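Local structure of uncharacterized protein (Bacteroides uniformis, 4JPQ) at residues I32-L37 against L63-V68; V68-V73 against F183-D188; E91-P96 against M207-A212. The protein is of unknown function but probably binds carbohydrates, having the fold of carbohydrate-binding family 9. All coordinates share one frame; numbering follows the deposited sequence.

Contact 1 of 3, residues I32-L37 against L63-V68; sequences IEFQPL and LLHYKV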
ATOM      1  N   ILE A  32     -11.690   8.647 -10.550  1.00 52.00           N
ATOM      2  CA  ILE A  32     -11.172   7.349 -10.094  1.00 56.52           C
ATOM      3  C   ILE A  32     -11.871   7.000  -8.786  1.00 51.13           C
ATOM      4  O   ILE A  32     -11.649   7.665  -7.798  1.00 51.13           O
ATOM      5  CB  ILE A  32      -9.627   7.370  -9.927  1.00 58.93           C
ATOM      6  CG1 ILE A  32      -8.933   7.872 -11.209  1.00 60.87           C
ATOM      7  CG2 ILE A  32      -9.105   5.987  -9.552  1.00 65.49           C
ATOM      8  CD1 ILE A  32      -9.296   7.128 -12.490  1.00 62.93           C
ATOM      9  N   GLU A  33     -12.692   5.948  -8.792  1.00 60.57           N
ATOM     10  CA  GLU A  33     -13.531   5.582  -7.634  1.00 68.16           C
ATOM     11  C   GLU A  33     -12.767   4.885  -6.509  1.00 64.93           C
ATOM     12  O   GLU A  33     -11.774   4.199  -6.755  1.00 60.65           O
ATOM     13  CB  GLU A  33     -14.664   4.621  -8.061  1.00 86.41           C
ATOM     14  CG  GLU A  33     -16.010   4.918  -7.420  1.00103.11           C
ATOM     15  CD  GLU A  33     -16.721   6.104  -8.060  1.00103.20           C
ATOM     16  OE1 GLU A  33     -16.196   6.697  -9.024  1.00 93.54           O
ATOM     17  OE2 GLU A  33     -17.828   6.443  -7.599  1.00112.13           O
ATOM     18  N   PHE A  34     -13.284   5.024  -5.285  1.00 69.84           N
ATOM     19  CA  PHE A  34     -12.717   4.349  -4.103  1.00 59.26           C
ATOM     20  C   PHE A  34     -13.241   2.919  -3.977  1.00 55.99           C
ATOM     21  O   PHE A  34     -14.367   2.625  -4.360  1.00 60.27           O
ATOM     22  CB  PHE A  34     -12.989   5.118  -2.802  1.00 60.27           C
ATOM     23  CG  PHE A  34     -12.208   6.389  -2.685  1.00 57.97           C
ATOM     24  CD1 PHE A  34     -10.858   6.353  -2.332  1.00 54.82           C
ATOM     25  CD2 PHE A  34     -12.803   7.620  -2.942  1.00 61.49           C
ATOM     26  CE1 PHE A  34     -10.115   7.528  -2.237  1.00 56.31           C
ATOM     27  CE2 PHE A  34     -12.065   8.798  -2.850  1.00 68.93           C
ATOM     28  CZ  PHE A  34     -10.716   8.754  -2.504  1.00 60.24           C
ATOM     29  N   GLN A  35     -12.395   2.056  -3.428  1.00 56.68           N
ATOM     30  CA  GLN A  35     -12.663   0.641  -3.193  1.00 58.18           C
ATOM     31  C   GLN A  35     -12.560   0.422  -1.686  1.00 60.59           C
ATOM     32  O   GLN A  35     -11.610   0.925  -1.072  1.00 56.38           O
ATOM     33  CB  GLN A  35     -11.574  -0.220  -3.864  1.00 61.62           C
ATOM     34  CG  GLN A  35     -11.254   0.119  -5.318  1.00 60.20           C
ATOM     35  CD  GLN A  35     -12.457  -0.014  -6.214  1.00 70.90           C
ATOM     36  OE1 GLN A  35     -12.819   0.916  -6.932  1.00 86.64           O
ATOM     37  NE2 GLN A  35     -13.110  -1.164  -6.149  1.00 72.98           N
ATOM     38  N   PRO A  36     -13.506  -0.324  -1.082  1.00 64.26           N
ATOM     39  CA  PRO A  36     -13.377  -0.560   0.350  1.00 59.82           C
ATOM     40  C   PRO A  36     -12.274  -1.592   0.664  1.00 56.90           C
ATOM     41  O   PRO A  36     -12.060  -2.525  -0.111  1.00 58.27           O
ATOM     42  CB  PRO A  36     -14.769  -1.076   0.745  1.00 69.49           C
ATOM     43  CG  PRO A  36     -15.294  -1.732  -0.480  1.00 73.16           C
ATOM     44  CD  PRO A  36     -14.636  -1.075  -1.662  1.00 71.98           C
ATOM     45  N   LEU A  37     -11.561  -1.367   1.770  1.00 58.70           N
ATOM     46  CA  LEU A  37     -10.526  -2.271   2.304  1.00 52.94           C
ATOM     47  C   LEU A  37     -11.076  -2.626   3.687  1.00 51.81           C
ATOM     48  O   LEU A  37     -10.791  -1.947   4.671  1.00 49.49           O
ATOM     49  CB  LEU A  37      -9.185  -1.541   2.354  1.00 53.16           C
ATOM     50  CG  LEU A  37      -7.889  -2.329   2.568  1.00 53.59           C
ATOM     51  CD1 LEU A  37      -6.696  -1.394   2.409  1.00 46.05           C
ATOM     52  CD2 LEU A  37      -7.828  -3.037   3.906  1.00 59.29           C
ATOM     53  N   LEU A  63      -0.243   5.023  -9.035  1.00 51.99           N
ATOM     54  CA  LEU A  63      -0.739   6.042  -8.138  1.00 43.91           C
ATOM     55  C   LEU A  63      -1.716   5.409  -7.155  1.00 47.43           C
ATOM     56  O   LEU A  63      -2.744   4.874  -7.577  1.00 47.76           O
ATOM     57  CB  LEU A  63      -1.476   7.106  -8.949  1.00 46.47           C
ATOM     58  CG  LEU A  63      -0.727   7.753 -10.108  1.00 50.82           C
ATOM     59  CD1 LEU A  63      -1.610   8.805 -10.751  1.00 52.64           C
ATOM     60  CD2 LEU A  63       0.588   8.369  -9.659  1.00 55.39           C
ATOM     61  N   LEU A  64      -1.402   5.481  -5.857  1.00 47.00           N
ATOM     62  CA  LEU A  64      -2.252   4.961  -4.769  1.00 43.45           C
ATOM     63  C   LEU A  64      -2.675   6.068  -3.832  1.00 43.72           C
ATOM     64  O   LEU A  64      -1.848   6.903  -3.480  1.00 45.33           O
ATOM     65  CB  LEU A  64      -1.494   3.979  -3.891  1.00 46.15           C
ATOM     66  CG  LEU A  64      -1.147   2.610  -4.387  1.00 52.68           C
ATOM     67  CD1 LEU A  64      -0.297   1.917  -3.337  1.00 65.72           C
ATOM     68  CD2 LEU A  64      -2.413   1.823  -4.660  1.00 69.79           C
ATOM     69  N   HIS A  65      -3.934   6.010  -3.390  1.00 38.00           N
ATOM     70  CA  HIS A  65      -4.510   6.965  -2.471  1.00 42.76           C
ATOM     71  C   HIS A  65      -5.376   6.192  -1.485  1.00 46.29           C
ATOM     72  O   HIS A  65      -6.330   5.554  -1.900  1.00 46.37           O
ATOM     73  CB  HIS A  65      -5.323   8.015  -3.244  1.00 47.93           C
ATOM     74  CG  HIS A  65      -5.935   9.072  -2.378  1.00 50.51           C
ATOM     75  ND1 HIS A  65      -7.224   9.527  -2.546  1.00 54.61           N
ATOM     76  CD2 HIS A  65      -5.449   9.727  -1.303  1.00 53.57           C
ATOM     77  CE1 HIS A  65      -7.497  10.434  -1.629  1.00 56.39           C
ATOM     78  NE2 HIS A  65      -6.435  10.577  -0.864  1.00 53.07           N
ATOM     79  N   TYR A  66      -4.993   6.222  -0.210  1.00 45.19           N
ATOM     80  CA  TYR A  66      -5.708   5.585   0.885  1.00 39.91           C
ATOM     81  C   TYR A  66      -6.376   6.643   1.738  1.00 44.05           C
ATOM     82  O   TYR A  66      -5.780   7.701   1.975  1.00 42.46           O
ATOM     83  CB  TYR A  66      -4.725   4.870   1.817  1.00 43.23           C
ATOM     84  CG  TYR A  66      -4.026   3.668   1.257  1.00 41.35           C
ATOM     85  CD1 TYR A  66      -2.810   3.798   0.581  1.00 41.98           C
ATOM     86  CD2 TYR A  66      -4.548   2.377   1.447  1.00 36.07           C
ATOM     87  CE1 TYR A  66      -2.140   2.683   0.082  1.00 41.78           C
ATOM     88  CE2 TYR A  66      -3.886   1.256   0.952  1.00 35.57           C
ATOM     89  CZ  TYR A  66      -2.683   1.414   0.276  1.00 40.32           C
ATOM     90  OH  TYR A  66      -2.019   0.329  -0.225  1.00 51.53           O
ATOM     91  N   LYS A  67      -7.575   6.336   2.236  1.00 44.32           N
ATOM     92  CA  LYS A  67      -8.306   7.176   3.208  1.00 41.82           C
ATOM     93  C   LYS A  67      -8.598   6.286   4.419  1.00 44.46           C
ATOM     94  O   LYS A  67      -9.079   5.171   4.254  1.00 54.30           O
ATOM     95  CB  LYS A  67      -9.606   7.703   2.627  1.00 42.26           C
ATOM     96  CG  LYS A  67      -9.447   8.801   1.584  1.00 51.50           C
ATOM     97  CD  LYS A  67     -10.744   9.091   0.826  1.00 62.06           C
ATOM     98  CE  LYS A  67     -11.892   9.586   1.700  1.00 69.55           C
ATOM     99  NZ  LYS A  67     -13.051   9.976   0.850  1.00 75.81           N
ATOM    100  N   VAL A  68      -8.330   6.788   5.621  1.00 43.26           N
ATOM    101  CA  VAL A  68      -8.523   6.045   6.877  1.00 45.99           C
ATOM    102  C   VAL A  68      -9.247   6.869   7.952  1.00 45.33           C
ATOM    103  O   VAL A  68      -9.055   8.077   8.025  1.00 40.33           O
ATOM    104  CB  VAL A  68      -7.139   5.662   7.451  1.00 50.09           C
ATOM    105  CG1 VAL A  68      -7.258   4.947   8.790  1.00 51.49           C
ATOM    106  CG2 VAL A  68      -6.356   4.807   6.459  1.00 47.17           C
TER
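With CG anti to the carbonyl carbon (chi1 -71°), F34 drops its ring toward strand 61-70. K67 has the same kind of first torsion and an extended chi2, which lay CD over one face of that ring, 3.3 Å from F34 CZ. A bend at chi3 then turns the chain beyond CD, and the ammonium makes an off-centre cation-pi contact, NZ 4.5 Å from the F34 ring centroid and 29° off its normal. The edge of the same ring meets the imidazole of H65, F34 CE1 3.5 Å from H65 ND1; the rings meet obliquely, planes at 52°. Hydrogen bonds between NE2 and E156 and between ND1 and R54 fix the imidazole's orientation. An apolar touch joins L37 CD1 to the ring edge of Y66 at CE2, 4.1 Å apart, where F183 packs on both residues. Strand 50-57 pairs with both 35-36 and 61-70, so these side chains reach across an intervening strand. F34 and K67 lie on the partly exposed side of the sheet, with H65 buried beside them, while L37 and Y66 face inward, as expected in the beta-sandwich of CBD9-like domains.

Contact 2 of 3, residues V68-V73 against F183-D188; sequences VKEASV and FYKCGD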
ATOM      1  N   VAL A  68      -8.330   6.788   5.621  1.00 43.26           N
ATOM      2  CA  VAL A  68      -8.523   6.045   6.877  1.00 45.99           C
ATOM      3  C   VAL A  68      -9.247   6.869   7.952  1.00 45.33           C
ATOM      4  O   VAL A  68      -9.055   8.077   8.025  1.00 40.33           O
ATOM      5  CB  VAL A  68      -7.139   5.662   7.451  1.00 50.09           C
ATOM      6  CG1 VAL A  68      -7.258   4.947   8.790  1.00 51.49           C
ATOM      7  CG2 VAL A  68      -6.356   4.807   6.459  1.00 47.17           C
ATOM      8  N   LYS A  69     -10.083   6.197   8.753  1.00 50.26           N
ATOM      9  CA  LYS A  69     -10.706   6.768   9.959  1.00 51.94           C
ATOM     10  C   LYS A  69     -10.594   5.686  11.046  1.00 50.37           C
ATOM     11  O   LYS A  69     -11.210   4.629  10.910  1.00 58.94           O
ATOM     12  CB  LYS A  69     -12.161   7.208   9.749  1.00 58.01           C
ATOM     13  CG  LYS A  69     -12.689   8.102  10.889  1.00 69.80           C
ATOM     14  CD  LYS A  69     -14.117   8.616  10.708  1.00 71.13           C
ATOM     15  CE  LYS A  69     -15.146   7.510  10.900  1.00 80.42           C
ATOM     16  NZ  LYS A  69     -16.529   8.053  10.993  1.00 99.30           N
ATOM     17  N   GLU A  70      -9.792   5.943  12.091  1.00 50.62           N
ATOM     18  CA  GLU A  70      -9.550   4.985  13.205  1.00 52.17           C
ATOM     19  C   GLU A  70      -9.438   5.640  14.574  1.00 56.93           C
ATOM     20  O   GLU A  70      -9.270   6.855  14.675  1.00 65.48           O
ATOM     21  CB  GLU A  70      -8.313   4.113  12.934  1.00 46.48           C
ATOM     22  CG  GLU A  70      -7.026   4.879  12.675  1.00 46.50           C
ATOM     23  CD  GLU A  70      -5.837   3.974  12.367  1.00 46.70           C
ATOM     24  OE1 GLU A  70      -5.691   2.893  12.989  1.00 51.96           O
ATOM     25  OE2 GLU A  70      -5.012   4.368  11.512  1.00 41.53           O
ATOM     26  N   ALA A  71      -9.517   4.806  15.618  1.00 64.96           N
ATOM     27  CA  ALA A  71      -9.528   5.264  17.028  1.00 65.11           C
ATOM     28  C   ALA A  71      -8.216   5.826  17.566  1.00 58.25           C
ATOM     29  O   ALA A  71      -8.229   6.501  18.598  1.00 68.18           O
ATOM     30  CB  ALA A  71     -10.056   4.167  17.958  1.00 64.89           C
ATOM     31  N   SER A  72      -7.097   5.521  16.908  1.00 51.42           N
ATOM     32  CA  SER A  72      -5.786   6.054  17.303  1.00 52.00           C
ATOM     33  C   SER A  72      -4.774   5.969  16.170  1.00 49.26           C
ATOM     34  O   SER A  72      -4.922   5.142  15.269  1.00 52.52           O
ATOM     35  CB  SER A  72      -5.229   5.347  18.551  1.00 49.84           C
ATOM     36  OG  SER A  72      -4.897   3.989  18.310  1.00 53.53           O
ATOM     37  N   VAL A  73      -3.756   6.828  16.250  1.00 47.66           N
ATOM     38  CA  VAL A  73      -2.652   6.877  15.284  1.00 47.27           C
ATOM     39  C   VAL A  73      -1.313   6.941  16.008  1.00 47.16           C
ATOM     40  O   VAL A  73      -1.239   7.405  17.145  1.00 51.77           O
ATOM     41  CB  VAL A  73      -2.787   8.041  14.284  1.00 50.88           C
ATOM     42  CG1 VAL A  73      -3.997   7.821  13.389  1.00 49.69           C
ATOM     43  CG2 VAL A  73      -2.886   9.392  14.979  1.00 54.35           C
ATOM     44  N   PHE A 183      -4.003  -5.151  -0.762  1.00 42.93           N
ATOM     45  CA  PHE A 183      -3.884  -3.907   0.004  1.00 51.14           C
ATOM     46  C   PHE A 183      -4.256  -4.188   1.446  1.00 52.76           C
ATOM     47  O   PHE A 183      -5.201  -4.936   1.693  1.00 50.92           O
ATOM     48  CB  PHE A 183      -4.788  -2.827  -0.593  1.00 53.39           C
ATOM     49  CG  PHE A 183      -4.639  -2.678  -2.084  1.00 53.25           C
ATOM     50  CD1 PHE A 183      -5.334  -3.523  -2.948  1.00 52.98           C
ATOM     51  CD2 PHE A 183      -3.784  -1.715  -2.633  1.00 52.02           C
ATOM     52  CE1 PHE A 183      -5.185  -3.410  -4.324  1.00 53.91           C
ATOM     53  CE2 PHE A 183      -3.645  -1.594  -4.011  1.00 49.97           C
ATOM     54  CZ  PHE A 183      -4.339  -2.446  -4.858  1.00 51.45           C
ATOM     55  N   TYR A 184      -3.490  -3.624   2.389  1.00 51.19           N
ATOM     56  CA  TYR A 184      -3.723  -3.873   3.810  1.00 46.36           C
ATOM     57  C   TYR A 184      -3.643  -2.640   4.708  1.00 46.89           C
ATOM     58  O   TYR A 184      -2.997  -1.644   4.374  1.00 43.96           O
ATOM     59  CB  TYR A 184      -2.711  -4.884   4.373  1.00 48.26           C
ATOM     60  CG  TYR A 184      -2.435  -6.127   3.567  1.00 45.06           C
ATOM     61  CD1 TYR A 184      -3.435  -7.062   3.333  1.00 52.88           C
ATOM     62  CD2 TYR A 184      -1.143  -6.411   3.095  1.00 43.22           C
ATOM     63  CE1 TYR A 184      -3.180  -8.232   2.612  1.00 55.03           C
ATOM     64  CE2 TYR A 184      -0.877  -7.571   2.372  1.00 49.13           C
ATOM     65  CZ  TYR A 184      -1.886  -8.492   2.146  1.00 51.90           C
ATOM     66  OH  TYR A 184      -1.610  -9.629   1.429  1.00 46.81           O
ATOM     67  N   LYS A 185      -4.280  -2.781   5.874  1.00 48.89           N
ATOM     68  CA  LYS A 185      -4.258  -1.817   6.975  1.00 47.63           C
ATOM     69  C   LYS A 185      -3.918  -2.581   8.260  1.00 50.46           C
ATOM     70  O   LYS A 185      -4.423  -3.694   8.478  1.00 48.46           O
ATOM     71  CB  LYS A 185      -5.620  -1.193   7.155  1.00 46.34           C
ATOM     72  CG  LYS A 185      -5.764  -0.258   8.346  1.00 45.89           C
ATOM     73  CD  LYS A 185      -5.032   1.061   8.164  1.00 48.77           C
ATOM     74  CE  LYS A 185      -5.115   1.950   9.407  1.00 49.22           C
ATOM     75  NZ  LYS A 185      -4.228   1.573  10.543  1.00 49.34           N
ATOM     76  N   CYS A 186      -3.091  -1.970   9.110  1.00 43.12           N
ATOM     77  CA  CYS A 186      -2.705  -2.570  10.385  1.00 44.16           C
ATOM     78  C   CYS A 186      -2.064  -1.552  11.321  1.00 48.29           C
ATOM     79  O   CYS A 186      -1.954  -0.379  10.977  1.00 47.94           O
ATOM     80  CB  CYS A 186      -1.728  -3.745  10.151  1.00 49.73           C
ATOM     81  SG  CYS A 186      -0.131  -3.223   9.513  1.00 48.29           S
ATOM     82  N   GLY A 187      -1.664  -2.025  12.507  1.00 46.73           N
ATOM     83  CA  GLY A 187      -0.949  -1.226  13.499  1.00 40.13           C
ATOM     84  C   GLY A 187      -0.683  -2.075  14.721  1.00 45.64           C
ATOM     85  O   GLY A 187      -1.452  -2.034  15.669  1.00 53.24           O
ATOM     86  N   ASP A 188       0.372  -2.894  14.651  1.00 43.81           N
ATOM     87  CA  ASP A 188       0.693  -3.876  15.693  1.00 45.27           C
ATOM     88  C   ASP A 188       0.791  -3.294  17.100  1.00 43.07           C
ATOM     89  O   ASP A 188       0.300  -3.922  18.027  1.00 46.77           O
ATOM     90  CB  ASP A 188       1.964  -4.705  15.355  1.00 52.36           C
ATOM     91  CG  ASP A 188       1.781  -5.655  14.140  1.00 55.51           C
ATOM     92  OD1 ASP A 188       0.841  -5.488  13.335  1.00 53.37           O
ATOM     93  OD2 ASP A 188       2.615  -6.574  13.984  1.00 57.83           O
TER
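K185 lays the end of its chain over V68, CE 3.7 Å from V68 CG1, and then delivers its ammonium to the carboxylate of E70. The result is a buried salt bridge between strands 61-70 and 178-186, which face each other across the beta-sandwich expected of this family. Two observations support that placement: the CA atoms of V68 and K185 are 8.9 Å apart, and no backbone hydrogen bond joins the two segments.

K185 sets CG anti to its backbone N, then bends at chi2 and again at chi4, turning NZ onto E70. The glutamate in turn places CG between its backbone N and carbonyl carbon (chi1 56°) and runs extended from there. Both carboxylate oxygens share the ammonium: K185 NZ is 3.1 Å from E70 OE1 and equally 3.1 Å from E70 OE2, each bond being weak. The stronger polar partner of the glutamate is W155, whose NE1 hydrogen-bonds to OE2 and whose side chain also packs on V68, while V90 touches both V68 and K185, an apolar neighbour of the buried charges. Held by two residues, the carboxylate is unlikely to turn freely, and such burial would probably favour keeping the opposite charges paired.

The ammonium has further partners, among them H194 NE2, which receives a hydrogen bond from it. Beyond E70 the chain turns a corner at A71 and strand 72-75 leaves to pair with 146-150, so the bridge sits just before the corner at A71. The lysine also bonds to the carbonyl of the next residue: K185 NZ lies 3.0 Å from C186 O, with a C=O...N angle of 126° and the nitrogen 48° out of the carbonyl plane.

Contact 3 of 3, residues E91-P96 against M207-A212; sequences EFFVSP and MFHCPA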
ATOM      1  N   GLU A  91      -0.616  -0.613   3.513  1.00 44.35           N
ATOM      2  CA  GLU A  91       0.317  -1.438   2.755  1.00 44.02           C
ATOM      3  C   GLU A  91      -0.214  -1.817   1.369  1.00 45.38           C
ATOM      4  O   GLU A  91      -1.424  -1.906   1.164  1.00 43.01           O
ATOM      5  CB  GLU A  91       0.636  -2.717   3.553  1.00 47.79           C
ATOM      6  CG  GLU A  91       1.063  -2.500   5.013  1.00 55.27           C
ATOM      7  CD  GLU A  91       1.395  -3.769   5.784  1.00 59.53           C
ATOM      8  OE1 GLU A  91       1.222  -4.878   5.259  1.00 63.95           O
ATOM      9  OE2 GLU A  91       1.816  -3.657   6.949  1.00 58.18           O
ATOM     10  N   PHE A  92       0.726  -2.023   0.442  1.00 49.70           N
ATOM     11  CA  PHE A  92       0.477  -2.466  -0.932  1.00 48.65           C
ATOM     12  C   PHE A  92       1.496  -3.557  -1.258  1.00 43.93           C
ATOM     13  O   PHE A  92       2.697  -3.306  -1.202  1.00 49.32           O
ATOM     14  CB  PHE A  92       0.637  -1.297  -1.911  1.00 50.05           C
ATOM     15  CG  PHE A  92       0.544  -1.687  -3.379  1.00 51.48           C
ATOM     16  CD1 PHE A  92      -0.531  -2.441  -3.856  1.00 58.59           C
ATOM     17  CD2 PHE A  92       1.502  -1.246  -4.301  1.00 51.53           C
ATOM     18  CE1 PHE A  92      -0.638  -2.772  -5.207  1.00 51.96           C
ATOM     19  CE2 PHE A  92       1.396  -1.564  -5.651  1.00 45.59           C
ATOM     20  CZ  PHE A  92       0.325  -2.330  -6.102  1.00 50.72           C
ATOM     21  N   PHE A  93       1.010  -4.755  -1.558  1.00 37.82           N
ATOM     22  CA  PHE A  93       1.851  -5.909  -1.909  1.00 43.71           C
ATOM     23  C   PHE A  93       1.535  -6.226  -3.365  1.00 46.68           C
ATOM     24  O   PHE A  93       0.363  -6.228  -3.733  1.00 47.35           O
ATOM     25  CB  PHE A  93       1.511  -7.135  -1.056  1.00 52.09           C
ATOM     26  CG  PHE A  93       2.114  -7.140   0.338  1.00 48.61           C
ATOM     27  CD1 PHE A  93       2.010  -6.040   1.197  1.00 50.15           C
ATOM     28  CD2 PHE A  93       2.715  -8.300   0.832  1.00 46.82           C
ATOM     29  CE1 PHE A  93       2.544  -6.084   2.487  1.00 44.08           C
ATOM     30  CE2 PHE A  93       3.243  -8.347   2.116  1.00 46.54           C
ATOM     31  CZ  PHE A  93       3.163  -7.236   2.944  1.00 48.11           C
ATOM     32  N   VAL A  94       2.555  -6.524  -4.177  1.00 55.08           N
ATOM     33  CA  VAL A  94       2.347  -6.756  -5.619  1.00 57.38           C
ATOM     34  C   VAL A  94       3.467  -7.571  -6.297  1.00 58.09           C
ATOM     35  O   VAL A  94       4.642  -7.357  -6.003  1.00 59.65           O
ATOM     36  CB  VAL A  94       2.140  -5.389  -6.342  1.00 54.81           C
ATOM     37  CG1 VAL A  94       3.376  -4.495  -6.246  1.00 56.69           C
ATOM     38  CG2 VAL A  94       1.732  -5.563  -7.794  1.00 63.03           C
ATOM     39  N   SER A  95       3.076  -8.489  -7.190  1.00 61.20           N
ATOM     40  CA  SER A  95       3.979  -9.316  -8.013  1.00 62.39           C
ATOM     41  C   SER A  95       3.711  -8.824  -9.442  1.00 61.15           C
ATOM     42  O   SER A  95       2.598  -8.996  -9.951  1.00 65.88           O
ATOM     43  CB  SER A  95       3.667 -10.818  -7.883  1.00 70.50           C
ATOM     44  OG  SER A  95       4.402 -11.605  -8.814  1.00 93.34           O
ATOM     45  N   PRO A  96       4.721  -8.256 -10.115  1.00 68.36           N
ATOM     46  CA  PRO A  96       4.452  -7.627 -11.399  1.00 82.89           C
ATOM     47  C   PRO A  96       4.639  -8.429 -12.694  1.00 91.35           C
ATOM     48  O   PRO A  96       4.221  -7.917 -13.746  1.00102.34           O
ATOM     49  CB  PRO A  96       5.461  -6.489 -11.378  1.00 84.99           C
ATOM     50  CG  PRO A  96       6.665  -7.143 -10.771  1.00 83.94           C
ATOM     51  CD  PRO A  96       6.168  -8.217  -9.840  1.00 80.99           C
HETATM   52  N   MSE A 207      -1.405 -13.165   8.522  1.00 56.49           N
HETATM   53  CA  MSE A 207      -0.228 -13.315   7.678  1.00 57.65           C
HETATM   54  C   MSE A 207      -0.520 -12.610   6.374  1.00 57.47           C
HETATM   55  O   MSE A 207      -1.500 -12.928   5.718  1.00 53.87           O
HETATM   56  CB  MSE A 207      -0.062 -14.816   7.518  1.00 56.30           C
HETATM   57  CG  MSE A 207       0.386 -15.478   8.820  1.00 56.92           C
HETATM   58 SE   MSE A 207       1.176 -17.209   8.445  0.75 53.38          SE
HETATM   59  CE  MSE A 207      -0.274 -18.378   9.086  1.00 72.52           C
ATOM     60  N   PHE A 208       0.307 -11.634   6.009  1.00 59.25           N
ATOM     61  CA  PHE A 208       0.117 -10.855   4.782  1.00 58.87           C
ATOM     62  C   PHE A 208       1.026 -11.238   3.618  1.00 54.93           C
ATOM     63  O   PHE A 208       0.697 -10.899   2.483  1.00 56.02           O
ATOM     64  CB  PHE A 208       0.310  -9.340   5.042  1.00 60.91           C
ATOM     65  CG  PHE A 208      -0.761  -8.669   5.892  1.00 53.10           C
ATOM     66  CD1 PHE A 208      -2.106  -9.086   5.918  1.00 54.36           C
ATOM     67  CD2 PHE A 208      -0.426  -7.509   6.584  1.00 59.23           C
ATOM     68  CE1 PHE A 208      -3.048  -8.410   6.681  1.00 50.12           C
ATOM     69  CE2 PHE A 208      -1.370  -6.826   7.334  1.00 60.39           C
ATOM     70  CZ  PHE A 208      -2.684  -7.278   7.383  1.00 54.28           C
ATOM     71  N   HIS A 209       2.147 -11.917   3.872  1.00 54.43           N
ATOM     72  CA  HIS A 209       3.104 -12.310   2.810  1.00 54.94           C
ATOM     73  C   HIS A 209       2.668 -13.605   2.080  1.00 59.74           C
ATOM     74  O   HIS A 209       3.417 -14.584   2.020  1.00 62.42           O
ATOM     75  CB  HIS A 209       4.510 -12.421   3.413  1.00 53.72           C
ATOM     76  CG  HIS A 209       5.046 -11.123   3.929  1.00 55.19           C
ATOM     77  ND1 HIS A 209       5.956 -10.361   3.230  1.00 54.06           N
ATOM     78  CD2 HIS A 209       4.780 -10.441   5.068  1.00 59.59           C
ATOM     79  CE1 HIS A 209       6.238  -9.270   3.923  1.00 57.93           C
ATOM     80  NE2 HIS A 209       5.537  -9.293   5.042  1.00 59.76           N
ATOM     81  N   CYS A 210       1.486 -13.558   1.453  1.00 59.97           N
ATOM     82  CA  CYS A 210       0.826 -14.726   0.842  1.00 60.58           C
ATOM     83  C   CYS A 210       0.333 -14.461  -0.588  1.00 58.36           C
ATOM     84  O   CYS A 210      -0.847 -14.165  -0.798  1.00 59.38           O
ATOM     85  CB  CYS A 210      -0.326 -15.160   1.745  1.00 59.62           C
ATOM     86  SG  CYS A 210      -1.364 -13.774   2.234  1.00 54.88           S
ATOM     87  N   PRO A 211       1.242 -14.582  -1.579  1.00 60.03           N
ATOM     88  CA  PRO A 211       0.915 -14.418  -2.998  1.00 63.28           C
ATOM     89  C   PRO A 211      -0.255 -15.246  -3.538  1.00 64.60           C
ATOM     90  O   PRO A 211      -0.894 -14.816  -4.494  1.00 68.70           O
ATOM     91  CB  PRO A 211       2.210 -14.830  -3.704  1.00 68.16           C
ATOM     92  CG  PRO A 211       3.271 -14.471  -2.745  1.00 66.31           C
ATOM     93  CD  PRO A 211       2.696 -14.778  -1.395  1.00 65.35           C
ATOM     94  N   ALA A 212      -0.505 -16.423  -2.962  1.00 69.98           N
ATOM     95  CA  ALA A 212      -1.658 -17.256  -3.346  1.00 71.94           C
ATOM     96  C   ALA A 212      -2.995 -16.515  -3.176  1.00 68.25           C
ATOM     97  O   ALA A 212      -3.900 -16.726  -3.973  1.00 65.59           O
ATOM     98  CB  ALA A 212      -1.676 -18.551  -2.544  1.00 75.81           C
TER
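F93, with CG anti to its carbonyl carbon (chi1 -80°), points its ring edge into the face of H209, a T-shaped pair with centroids 4.8 Å apart and planes at 70°; F93 CE2 stands 3.5 Å above the imidazole plane, over its centre. The same phenyl group meets F208, its CZ 4.1 Å from F208 CB. E91 crosses F208 at about a right angle, OE1 3.4 Å from F208 CD2, carboxylate and ring planes 85° apart. An alanine in place of F93 is likely to open a gap beneath the imidazole and leave H209 without its aromatic edge partner.

One shell out, Y102 OH hydrogen-bonds to H209 ND1 and probably helps fix the rotation of that ring. Y184 stacks with F208 and meets F93 edge-to-face, linking the two phenylalanines. The loop bends in an inverse gamma turn centred on H209, with a weak bond from C210 N to F208 O (3.0 Å). A bound 3-cyclohexyl-1-propylsulfonic acid, probably from the crystallisation liquor, accepts a hydrogen bond from F208 N. An aromatic cluster joining strand 89-95 to a loop beside a bound buffer molecule is consistent with a ligand pocket on a carbohydrate-binding beta-sandwich.

Overall arrangement
From the N terminus, contact 1 closes first, bringing 63-68 back to 32-37 around a 25-residue loop that contains strand 50-57. Contact 2 opens directly afterwards, since V68 belongs to both, and spans 109 residues to reach 183-188. Contact 3 opens at 91-96 within that span but closes only at 207-212, so contacts 2 and 3 cross while contact 1 stands in series before them. F183 of contact 2 packs against L64 of contact 1 and F92 of contact 3, so it joins all three. Strands 89-95 and 178-186 are neighbours, with Y184 O 2.7 Å from E91 N, so the crossing loops meet in adjacent strands and tie strand 61-70 to the 207-212 loop.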